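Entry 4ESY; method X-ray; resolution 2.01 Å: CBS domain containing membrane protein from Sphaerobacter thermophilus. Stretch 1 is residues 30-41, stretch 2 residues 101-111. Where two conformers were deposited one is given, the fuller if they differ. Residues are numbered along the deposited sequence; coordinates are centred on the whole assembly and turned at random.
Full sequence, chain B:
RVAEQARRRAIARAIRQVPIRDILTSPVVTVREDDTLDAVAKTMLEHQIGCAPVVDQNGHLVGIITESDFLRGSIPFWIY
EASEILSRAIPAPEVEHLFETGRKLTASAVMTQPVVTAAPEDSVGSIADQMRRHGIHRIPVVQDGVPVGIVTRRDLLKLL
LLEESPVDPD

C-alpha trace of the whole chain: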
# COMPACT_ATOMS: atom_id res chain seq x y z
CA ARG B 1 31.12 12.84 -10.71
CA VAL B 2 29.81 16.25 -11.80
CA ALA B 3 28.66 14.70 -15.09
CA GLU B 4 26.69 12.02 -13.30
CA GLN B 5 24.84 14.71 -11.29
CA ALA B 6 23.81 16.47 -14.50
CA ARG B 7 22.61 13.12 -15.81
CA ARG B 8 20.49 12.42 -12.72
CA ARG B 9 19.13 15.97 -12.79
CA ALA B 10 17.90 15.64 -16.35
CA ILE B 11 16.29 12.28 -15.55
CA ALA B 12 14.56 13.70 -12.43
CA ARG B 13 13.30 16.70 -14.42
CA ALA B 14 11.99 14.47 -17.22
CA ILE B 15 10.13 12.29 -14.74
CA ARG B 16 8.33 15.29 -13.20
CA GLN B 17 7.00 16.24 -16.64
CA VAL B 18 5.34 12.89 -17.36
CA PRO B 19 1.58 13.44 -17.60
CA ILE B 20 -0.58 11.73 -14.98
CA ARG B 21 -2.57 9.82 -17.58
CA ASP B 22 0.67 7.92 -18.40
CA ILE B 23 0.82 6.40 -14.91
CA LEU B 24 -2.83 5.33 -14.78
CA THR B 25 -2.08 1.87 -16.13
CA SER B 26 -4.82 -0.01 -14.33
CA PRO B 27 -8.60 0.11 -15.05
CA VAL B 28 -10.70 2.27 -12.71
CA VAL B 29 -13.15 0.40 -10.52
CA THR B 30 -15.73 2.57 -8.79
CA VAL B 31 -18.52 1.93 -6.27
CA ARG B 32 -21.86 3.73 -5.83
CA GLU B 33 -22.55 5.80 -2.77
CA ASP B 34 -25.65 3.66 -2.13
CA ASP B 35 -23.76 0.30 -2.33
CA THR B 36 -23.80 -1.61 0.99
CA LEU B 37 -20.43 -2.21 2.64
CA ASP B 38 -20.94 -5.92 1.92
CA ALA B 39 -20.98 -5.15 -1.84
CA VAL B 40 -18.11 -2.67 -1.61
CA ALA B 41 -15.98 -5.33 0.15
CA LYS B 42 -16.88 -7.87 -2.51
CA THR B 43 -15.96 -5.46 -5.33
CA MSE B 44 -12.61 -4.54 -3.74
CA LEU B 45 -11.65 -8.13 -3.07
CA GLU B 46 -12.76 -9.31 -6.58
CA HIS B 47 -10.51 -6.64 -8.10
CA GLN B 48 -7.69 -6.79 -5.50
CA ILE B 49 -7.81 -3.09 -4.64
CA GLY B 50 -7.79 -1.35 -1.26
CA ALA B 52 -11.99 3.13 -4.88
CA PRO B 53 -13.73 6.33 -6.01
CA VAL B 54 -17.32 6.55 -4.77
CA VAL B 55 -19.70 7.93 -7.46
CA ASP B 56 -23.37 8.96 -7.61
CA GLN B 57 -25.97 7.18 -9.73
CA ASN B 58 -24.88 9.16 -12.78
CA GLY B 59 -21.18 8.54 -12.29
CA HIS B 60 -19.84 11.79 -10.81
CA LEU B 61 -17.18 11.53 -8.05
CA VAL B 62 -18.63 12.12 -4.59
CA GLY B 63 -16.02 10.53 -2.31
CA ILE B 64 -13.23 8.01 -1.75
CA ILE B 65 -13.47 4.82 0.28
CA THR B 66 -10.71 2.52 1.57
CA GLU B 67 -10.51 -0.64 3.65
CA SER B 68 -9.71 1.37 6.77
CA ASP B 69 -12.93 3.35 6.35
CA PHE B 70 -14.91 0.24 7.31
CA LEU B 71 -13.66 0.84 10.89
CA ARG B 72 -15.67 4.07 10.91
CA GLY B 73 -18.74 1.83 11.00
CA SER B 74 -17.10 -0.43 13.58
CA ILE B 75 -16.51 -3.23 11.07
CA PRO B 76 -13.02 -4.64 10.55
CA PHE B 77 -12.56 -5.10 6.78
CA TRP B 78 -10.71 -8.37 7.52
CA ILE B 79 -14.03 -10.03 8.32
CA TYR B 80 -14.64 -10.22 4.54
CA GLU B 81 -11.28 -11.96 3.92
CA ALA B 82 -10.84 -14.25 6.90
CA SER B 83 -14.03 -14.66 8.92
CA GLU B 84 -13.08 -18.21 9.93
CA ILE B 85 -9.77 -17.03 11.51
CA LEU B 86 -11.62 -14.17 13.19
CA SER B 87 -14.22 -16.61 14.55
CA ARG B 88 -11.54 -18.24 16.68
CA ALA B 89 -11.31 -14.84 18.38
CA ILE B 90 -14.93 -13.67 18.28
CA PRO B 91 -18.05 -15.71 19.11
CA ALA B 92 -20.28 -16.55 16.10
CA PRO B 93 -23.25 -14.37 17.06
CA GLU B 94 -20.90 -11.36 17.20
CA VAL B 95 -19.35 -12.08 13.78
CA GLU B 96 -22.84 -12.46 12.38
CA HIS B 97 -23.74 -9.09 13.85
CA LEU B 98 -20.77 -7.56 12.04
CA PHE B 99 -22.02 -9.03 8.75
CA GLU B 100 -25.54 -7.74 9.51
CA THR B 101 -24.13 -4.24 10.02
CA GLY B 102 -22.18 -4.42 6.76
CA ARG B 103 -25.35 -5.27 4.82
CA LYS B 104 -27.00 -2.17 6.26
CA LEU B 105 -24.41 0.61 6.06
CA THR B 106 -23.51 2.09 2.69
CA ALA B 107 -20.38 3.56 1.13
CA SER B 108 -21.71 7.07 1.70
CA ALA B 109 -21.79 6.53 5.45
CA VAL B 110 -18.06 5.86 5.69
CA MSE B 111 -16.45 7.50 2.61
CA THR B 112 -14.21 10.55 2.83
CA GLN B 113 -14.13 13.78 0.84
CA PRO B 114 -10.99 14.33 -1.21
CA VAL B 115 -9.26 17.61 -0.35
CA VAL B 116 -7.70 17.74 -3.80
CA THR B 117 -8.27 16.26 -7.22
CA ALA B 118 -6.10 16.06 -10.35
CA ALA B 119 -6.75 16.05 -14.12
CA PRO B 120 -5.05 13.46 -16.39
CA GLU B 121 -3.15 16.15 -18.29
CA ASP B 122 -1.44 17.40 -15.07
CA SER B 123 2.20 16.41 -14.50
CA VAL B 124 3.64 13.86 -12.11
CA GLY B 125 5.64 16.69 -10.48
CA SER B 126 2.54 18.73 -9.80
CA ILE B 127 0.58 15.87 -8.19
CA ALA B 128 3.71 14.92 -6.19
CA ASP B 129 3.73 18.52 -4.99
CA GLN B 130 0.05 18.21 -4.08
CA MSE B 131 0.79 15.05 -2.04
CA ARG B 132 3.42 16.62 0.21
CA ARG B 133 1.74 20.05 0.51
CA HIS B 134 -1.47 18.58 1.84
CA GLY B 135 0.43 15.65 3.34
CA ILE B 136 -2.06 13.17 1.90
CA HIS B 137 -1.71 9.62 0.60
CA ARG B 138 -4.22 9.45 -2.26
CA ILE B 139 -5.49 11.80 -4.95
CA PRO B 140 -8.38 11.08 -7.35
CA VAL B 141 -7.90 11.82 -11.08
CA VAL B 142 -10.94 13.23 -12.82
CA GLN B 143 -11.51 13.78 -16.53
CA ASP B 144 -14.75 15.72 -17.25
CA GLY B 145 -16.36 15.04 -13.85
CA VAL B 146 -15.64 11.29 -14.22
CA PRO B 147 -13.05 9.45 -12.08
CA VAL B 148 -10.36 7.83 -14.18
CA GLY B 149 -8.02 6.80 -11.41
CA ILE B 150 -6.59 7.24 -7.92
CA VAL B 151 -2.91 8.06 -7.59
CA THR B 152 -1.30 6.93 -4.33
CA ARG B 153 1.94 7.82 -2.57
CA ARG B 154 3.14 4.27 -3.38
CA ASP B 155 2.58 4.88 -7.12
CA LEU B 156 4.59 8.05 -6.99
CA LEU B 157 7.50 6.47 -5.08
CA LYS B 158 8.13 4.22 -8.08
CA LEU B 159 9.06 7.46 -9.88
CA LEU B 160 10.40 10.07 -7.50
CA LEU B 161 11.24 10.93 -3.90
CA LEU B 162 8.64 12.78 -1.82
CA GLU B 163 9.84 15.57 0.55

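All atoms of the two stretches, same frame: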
# COMPACT_ATOMS: atom_id res chain seq x y z
N THR B 30 -15.06 1.67 -9.70
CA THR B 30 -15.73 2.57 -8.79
C THR B 30 -16.83 1.82 -8.03
O THR B 30 -17.21 0.72 -8.44
CB THR B 30 -16.38 3.76 -9.53
OG1 THR B 30 -17.49 3.29 -10.30
CG2 THR B 30 -15.37 4.46 -10.43
N VAL B 31 -17.33 2.42 -6.94
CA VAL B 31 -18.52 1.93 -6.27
C VAL B 31 -19.54 3.08 -6.16
O VAL B 31 -19.18 4.27 -6.27
CB VAL B 31 -18.20 1.38 -4.82
CG1 VAL B 31 -17.19 0.18 -4.87
CG2 VAL B 31 -17.67 2.46 -3.94
N ARG B 32 -20.81 2.73 -5.93
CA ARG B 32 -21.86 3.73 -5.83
C ARG B 32 -22.03 4.10 -4.38
O ARG B 32 -21.86 3.26 -3.48
CB ARG B 32 -23.19 3.17 -6.38
CG ARG B 32 -23.18 2.91 -7.88
CD ARG B 32 -23.62 4.19 -8.59
NE ARG B 32 -23.74 4.03 -10.03
CZ ARG B 32 -24.84 3.64 -10.67
NH1 ARG B 32 -25.96 3.33 -10.01
NH2 ARG B 32 -24.81 3.53 -11.99
N GLU B 33 -22.40 5.35 -4.14
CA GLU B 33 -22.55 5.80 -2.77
C GLU B 33 -23.62 5.02 -2.03
O GLU B 33 -23.58 4.94 -0.81
CB GLU B 33 -22.83 7.30 -2.71
CG GLU B 33 -24.14 7.66 -3.32
CD GLU B 33 -24.38 9.19 -3.35
OE1 GLU B 33 -23.81 9.91 -2.51
OE2 GLU B 33 -25.15 9.65 -4.22
N ASP B 34 -24.59 4.45 -2.75
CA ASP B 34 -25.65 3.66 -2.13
C ASP B 34 -25.31 2.16 -2.03
O ASP B 34 -26.13 1.40 -1.60
CB ASP B 34 -26.96 3.74 -2.93
CG ASP B 34 -27.54 5.15 -3.04
OD1 ASP B 34 -27.08 6.08 -2.35
OD2 ASP B 34 -28.50 5.32 -3.83
N ASP B 35 -24.14 1.72 -2.48
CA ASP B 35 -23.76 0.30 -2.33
C ASP B 35 -23.55 -0.02 -0.86
O ASP B 35 -22.95 0.78 -0.14
CB ASP B 35 -22.45 -0.02 -3.06
CG ASP B 35 -22.62 -0.09 -4.60
OD1 ASP B 35 -23.78 -0.12 -5.12
OD2 ASP B 35 -21.57 -0.06 -5.29
N THR B 36 -24.03 -1.18 -0.41
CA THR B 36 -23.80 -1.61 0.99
C THR B 36 -22.33 -1.99 1.17
O THR B 36 -21.60 -2.27 0.20
CB THR B 36 -24.74 -2.81 1.39
OG1 THR B 36 -24.44 -3.93 0.56
CG2 THR B 36 -26.19 -2.45 1.20
N LEU B 37 -21.85 -1.97 2.40
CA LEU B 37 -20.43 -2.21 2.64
C LEU B 37 -20.09 -3.65 2.24
O LEU B 37 -18.98 -3.93 1.84
CB LEU B 37 -20.06 -1.90 4.10
CG LEU B 37 -20.10 -0.40 4.45
CD1 LEU B 37 -19.54 -0.15 5.83
CD2 LEU B 37 -19.34 0.43 3.38
N ASP B 38 -21.07 -4.53 2.35
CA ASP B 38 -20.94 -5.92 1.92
C ASP B 38 -20.59 -6.00 0.42
O ASP B 38 -19.69 -6.75 0.02
CB ASP B 38 -22.22 -6.70 2.29
CG ASP B 38 -22.82 -7.47 1.14
OD1 ASP B 38 -24.01 -7.22 0.81
OD2 ASP B 38 -22.13 -8.36 0.58
N ALA B 39 -21.27 -5.22 -0.41
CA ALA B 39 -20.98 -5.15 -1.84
C ALA B 39 -19.64 -4.45 -2.13
O ALA B 39 -18.86 -4.87 -2.99
CB ALA B 39 -22.12 -4.43 -2.59
N VAL B 40 -19.39 -3.35 -1.45
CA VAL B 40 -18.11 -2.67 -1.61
C VAL B 40 -16.93 -3.63 -1.32
O VAL B 40 -15.95 -3.65 -2.06
CB VAL B 40 -18.00 -1.45 -0.69
CG1 VAL B 40 -16.56 -0.87 -0.68
CG2 VAL B 40 -19.09 -0.39 -1.07
N ALA B 41 -17.04 -4.38 -0.23
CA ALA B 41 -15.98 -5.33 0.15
C ALA B 41 -15.78 -6.35 -0.96
O ALA B 41 -14.65 -6.58 -1.41
CB ALA B 41 -16.29 -6.03 1.50
N THR B 101 -24.44 -5.65 10.10
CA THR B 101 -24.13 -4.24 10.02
C THR B 101 -23.60 -3.86 8.64
O THR B 101 -23.95 -2.82 8.10
CB THR B 101 -23.12 -3.84 11.12
OG1 THR B 101 -23.75 -4.01 12.41
CG2 THR B 101 -22.72 -2.36 10.97
N GLY B 102 -22.77 -4.72 8.05
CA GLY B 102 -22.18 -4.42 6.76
C GLY B 102 -23.22 -4.41 5.65
O GLY B 102 -23.04 -3.72 4.67
N ARG B 103 -24.29 -5.19 5.80
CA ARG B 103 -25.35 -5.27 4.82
C ARG B 103 -26.29 -4.08 4.99
O ARG B 103 -27.17 -3.87 4.17
CB ARG B 103 -26.14 -6.59 4.95
CG ARG B 103 -25.35 -7.86 4.60
CD ARG B 103 -26.24 -9.10 4.49
NE ARG B 103 -26.60 -9.61 5.80
CZ ARG B 103 -25.93 -10.56 6.45
NH1 ARG B 103 -24.85 -11.12 5.91
NH2 ARG B 103 -26.32 -10.95 7.64
N LYS B 104 -26.11 -3.31 6.05
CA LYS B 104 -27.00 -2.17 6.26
C LYS B 104 -26.36 -0.83 5.93
O LYS B 104 -26.98 0.03 5.33
CB LYS B 104 -27.55 -2.16 7.69
CG LYS B 104 -28.58 -3.25 7.98
CD LYS B 104 -28.99 -3.22 9.45
CE LYS B 104 -30.28 -4.03 9.71
NZ LYS B 104 -30.02 -5.18 10.63
N LEU B 105 -25.11 -0.64 6.34
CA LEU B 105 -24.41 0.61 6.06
C LEU B 105 -24.01 0.70 4.59
O LEU B 105 -23.77 -0.33 3.94
CB LEU B 105 -23.14 0.71 6.92
CG LEU B 105 -23.30 0.79 8.46
CD1 LEU B 105 -21.97 1.18 9.09
CD2 LEU B 105 -24.39 1.77 8.87
N THR B 106 -23.90 1.92 4.08
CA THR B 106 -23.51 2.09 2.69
C THR B 106 -22.19 2.84 2.57
O THR B 106 -21.70 3.42 3.54
CB THR B 106 -24.56 2.89 1.91
OG1 THR B 106 -24.72 4.17 2.55
CG2 THR B 106 -25.88 2.15 1.89
N ALA B 107 -21.62 2.84 1.36
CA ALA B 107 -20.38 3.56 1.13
C ALA B 107 -20.44 4.98 1.61
O ALA B 107 -19.45 5.49 2.14
CB ALA B 107 -20.01 3.55 -0.35
N SER B 108 -21.58 5.64 1.39
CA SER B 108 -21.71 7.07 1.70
C SER B 108 -21.57 7.36 3.20
O SER B 108 -21.18 8.44 3.61
CB SER B 108 -23.05 7.61 1.19
OG SER B 108 -24.12 6.89 1.75
N ALA B 109 -21.86 6.36 4.02
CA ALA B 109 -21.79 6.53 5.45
C ALA B 109 -20.37 6.48 5.98
O ALA B 109 -20.10 7.04 7.05
CB ALA B 109 -22.68 5.52 6.14
N VAL B 110 -19.45 5.84 5.25
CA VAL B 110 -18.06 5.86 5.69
C VAL B 110 -17.05 6.57 4.75
O VAL B 110 -15.91 6.75 5.13
CB VAL B 110 -17.54 4.42 6.03
CG1 VAL B 110 -18.43 3.75 7.13
CG2 VAL B 110 -17.47 3.56 4.78
N MSE B 111 -17.44 6.94 3.53
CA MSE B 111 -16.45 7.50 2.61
C MSE B 111 -15.88 8.85 3.09
O MSE B 111 -16.44 9.55 3.95
CB MSE B 111 -17.05 7.64 1.21
CG MSE B 111 -18.09 8.73 1.23
SE MSE B 111 -19.02 8.93 -0.44
CE MSE B 111 -19.84 10.67 -0.05
O HOH W 1 -26.46 5.91 1.03

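What ties the two backbones together? Thr36 and Thr106 lie side by side in a single beta bridge, their CA atoms 4.1 Å apart. Around it, Ala107 N donates to Asp35 O at 2.9 Å and Leu37 N to Leu105 O at 3.0 Å. Two CA-H...O contacts accompany the bridge: Thr106 CA to Asp35 O and Thr36 CA to Leu105 O, both 3.2 Å. Beyond the bridge, Ser108 N reaches Glu33 O at 3.1 Å, and Asp38 N, in the first turn of its helix, reaches Gly102 O at 3.1 Å.

Which residue is covered most by the other stretch? It is Leu37, whose forked end spreads over stretch 2: CD1 rests 3.9 Å from Leu105 CB, while CD2 lies 3.9 Å from Val110 CG2 and 3.8 Å from the carbonyl carbon, C, of Thr106. A branched, apolar side chain suits this buried place.

Where does a small side chain count? Ala107 points its methyl toward stretch 1, where CB sits 4.1 Å from Val40 CG2, 4.4 Å from Val31 CG2 and 3.6 Å from Arg32 O. The methyl is a small knob in the hollow between these two valines. Gly102 adds no side chain here and meets stretch 1 through its backbone, its CA 5.0 Å from Leu37 CA.

How does the contact finish at its more open margins? The type I turn from Arg32 to Asp35 is braced by Arg32 N donating to Asp35 OD2 at 3.0 Å, and Glu33 CB packs 3.9 Å from Ser108 CB. At the other end, Thr36 CG2 lies 3.4 Å from Arg103 O, and Asp38 CB approaches Arg103 CG at 4.1 Å, aliphatic carbon against aliphatic carbon.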